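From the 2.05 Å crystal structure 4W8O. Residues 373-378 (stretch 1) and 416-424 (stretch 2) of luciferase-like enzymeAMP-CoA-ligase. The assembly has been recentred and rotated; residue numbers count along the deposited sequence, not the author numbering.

Stretch 1, residues 373-378: QKGELR
Stretch 2, residues 416-424: CVYVIERIK

Two strands can pack across each other through side chains alone, and residues 373-378 and 416-424 of this luciferase-like enzyme illustrate the case. The touching parts, CA 374 to 377 and CA 417 to 423, run 86° apart; the strand that begins at Gly375 continues beyond Arg378. No hydrogen bond links the two stretches, and the nearest CA pairs stay well separated: Lys374 CA to Ile420 CA 8.8 Å, Glu376 CA to Ile423 CA 8.2 Å, Leu377 CA to Val419 CA 8.2 Å. The contact buries 279 Å², counting both sides.

Leu377 covers the most. Its backbone is extended (phi/psi -72/126), its CA-to-CB bond points toward the other stretch, and chi1 -90° with chi2 73° brings Leu377 CD2 to 3.9 Å from Val417 CG1 and 4.1 Å from Val419 CG2. Both valines, extended (Val417 -98/142, Val419 -103/131) and with chi1 t, point sideways; the gamma methyls of their beta-branched side chains suit this apolar contact. Leu377 and Val417 are buried in the structure as a whole.

Lys374, in the loop before the strand (-72/145), also points toward its partner. With chi1 p, chi2 t, chi3 -98° and chi4 t, its aliphatic chain lies against Ile420, Lys374 CD to Ile420 CD1 4.0 Å, while its ammonium remains near the exposed Glu421. Lys374 NZ is 4.5 Å from Glu421 OE2, opposite charges too far apart for a salt bridge. Ile420 (chi1 p, chi2 t) breaks the extended run with phi/psi -115/-36; Glu421 (-164/167) resumes it.

Ile423 (-71/129), just past the strand, points toward stretch 1 with chi1 m and chi2 t, placing Ile423 CD1 3.6 Å from Glu376 OE2. Glu376 (-87/125; chi1 m, chi2 t, chi3 -32°) starts sideways, but its end comes nearer. Glu376 OE1 accepts a nearly linear hydrogen bond from Arg378 NH2 at 2.7 Å, part of a salt bridge within stretch 1. One carboxylate oxygen is thus paired with a guanidinium while the other lies against a methyl.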

# COMPACT_ATOMS: atom_id res chain seq x y z
N GLN A 373 13.66 25.15 11.22
CA GLN A 373 14.66 24.56 12.10
C GLN A 373 14.68 23.06 11.83
O GLN A 373 13.71 22.35 12.15
CB GLN A 373 14.34 24.84 13.57
CG GLN A 373 14.07 26.30 13.88
CD GLN A 373 13.76 26.56 15.35
OE1 GLN A 373 12.75 27.19 15.69
NE2 GLN A 373 14.62 26.06 16.23
N LYS A 374 15.76 22.58 11.22
CA LYS A 374 15.86 21.18 10.85
C LYS A 374 16.06 20.28 12.08
O LYS A 374 16.70 20.68 13.05
CB LYS A 374 16.95 20.94 9.79
CG LYS A 374 18.38 21.16 10.25
CD LYS A 374 19.39 20.52 9.32
CE LYS A 374 19.85 19.17 9.86
NZ LYS A 374 20.57 18.35 8.84
N GLY A 375 15.47 19.10 12.03
CA GLY A 375 15.59 18.11 13.10
C GLY A 375 15.00 16.78 12.63
O GLY A 375 14.76 16.61 11.44
N GLU A 376 14.75 15.87 13.57
CA GLU A 376 14.25 14.54 13.24
C GLU A 376 12.72 14.58 13.17
O GLU A 376 12.07 15.03 14.12
CB GLU A 376 14.70 13.52 14.30
CG GLU A 376 16.15 13.66 14.75
CD GLU A 376 16.62 12.52 15.64
OE1 GLU A 376 15.80 11.95 16.41
OE2 GLU A 376 17.82 12.18 15.60
N LEU A 377 12.16 14.14 12.05
CA LEU A 377 10.70 14.03 11.95
C LEU A 377 10.16 12.88 12.79
O LEU A 377 10.59 11.73 12.65
CB LEU A 377 10.23 13.84 10.50
CG LEU A 377 9.95 15.14 9.76
CD1 LEU A 377 11.26 15.83 9.43
CD2 LEU A 377 9.13 14.89 8.51
N ARG A 378 9.21 13.21 13.65
CA ARG A 378 8.53 12.21 14.46
C ARG A 378 7.03 12.38 14.33
O ARG A 378 6.53 13.50 14.28
CB ARG A 378 8.98 12.31 15.90
CG ARG A 378 10.49 12.29 16.03
CD ARG A 378 10.93 11.84 17.39
NE ARG A 378 12.38 11.91 17.54
CZ ARG A 378 13.01 12.01 18.70
NH1 ARG A 378 12.33 12.05 19.84
NH2 ARG A 378 14.33 12.08 18.73
N CYS A 416 3.91 23.63 5.81
CA CYS A 416 4.39 22.74 4.74
C CYS A 416 5.64 21.98 5.19
O CYS A 416 6.54 22.57 5.79
CB CYS A 416 4.67 23.53 3.47
SG CYS A 416 3.17 24.15 2.68
N VAL A 417 5.68 20.68 4.91
CA VAL A 417 6.75 19.80 5.39
C VAL A 417 7.83 19.59 4.31
O VAL A 417 7.53 19.47 3.13
CB VAL A 417 6.17 18.44 5.83
CG1 VAL A 417 7.26 17.51 6.33
CG2 VAL A 417 5.10 18.64 6.90
N TYR A 418 9.09 19.53 4.75
CA TYR A 418 10.23 19.29 3.86
C TYR A 418 11.12 18.22 4.48
O TYR A 418 11.59 18.38 5.61
CB TYR A 418 11.05 20.57 3.65
CG TYR A 418 10.31 21.66 2.93
CD1 TYR A 418 9.48 22.55 3.62
CD2 TYR A 418 10.43 21.82 1.55
CE1 TYR A 418 8.80 23.55 2.95
CE2 TYR A 418 9.75 22.82 0.88
CZ TYR A 418 8.94 23.68 1.59
OH TYR A 418 8.26 24.67 0.92
N VAL A 419 11.35 17.14 3.74
CA VAL A 419 12.25 16.07 4.16
C VAL A 419 13.54 16.25 3.39
O VAL A 419 13.51 16.41 2.17
CB VAL A 419 11.65 14.67 3.86
CG1 VAL A 419 12.62 13.57 4.27
CG2 VAL A 419 10.31 14.51 4.56
N ILE A 420 14.67 16.22 4.08
CA ILE A 420 15.94 16.52 3.43
C ILE A 420 16.92 15.34 3.39
O ILE A 420 17.63 15.18 2.40
CB ILE A 420 16.60 17.81 4.00
CG1 ILE A 420 16.98 17.67 5.47
CG2 ILE A 420 15.65 18.99 3.83
CD1 ILE A 420 17.52 18.95 6.09
N GLU A 421 16.96 14.51 4.43
CA GLU A 421 17.88 13.36 4.44
C GLU A 421 17.52 12.33 5.49
O GLU A 421 16.72 12.60 6.39
CB GLU A 421 19.33 13.82 4.68
CG GLU A 421 19.60 14.34 6.09
CD GLU A 421 21.05 14.72 6.30
OE1 GLU A 421 21.60 15.45 5.45
OE2 GLU A 421 21.65 14.29 7.32
N ARG A 422 18.12 11.15 5.39
CA ARG A 422 17.95 10.10 6.37
C ARG A 422 19.09 10.13 7.38
O ARG A 422 20.23 10.44 7.05
CB ARG A 422 17.92 8.73 5.70
CG ARG A 422 16.71 8.51 4.81
CD ARG A 422 16.34 7.04 4.73
NE ARG A 422 16.02 6.48 6.05
CZ ARG A 422 14.88 6.64 6.71
NH1 ARG A 422 13.88 7.37 6.20
NH2 ARG A 422 14.71 6.08 7.90
N ILE A 423 18.76 9.79 8.62
CA ILE A 423 19.76 9.63 9.67
C ILE A 423 20.57 8.35 9.37
O ILE A 423 20.00 7.29 9.13
CB ILE A 423 19.08 9.54 11.05
CG1 ILE A 423 18.36 10.85 11.37
CG2 ILE A 423 20.10 9.20 12.13
CD1 ILE A 423 17.23 10.71 12.36
N LYS A 424 21.90 8.47 9.38
CA LYS A 424 22.77 7.32 9.08
C LYS A 424 22.79 6.28 10.21
O LYS A 424 22.66 6.62 11.39
CB LYS A 424 24.21 7.79 8.82
CG LYS A 424 24.46 8.27 7.40
CD LYS A 424 25.87 8.84 7.26
CE LYS A 424 26.95 7.78 7.43
NZ LYS A 424 28.31 8.36 7.47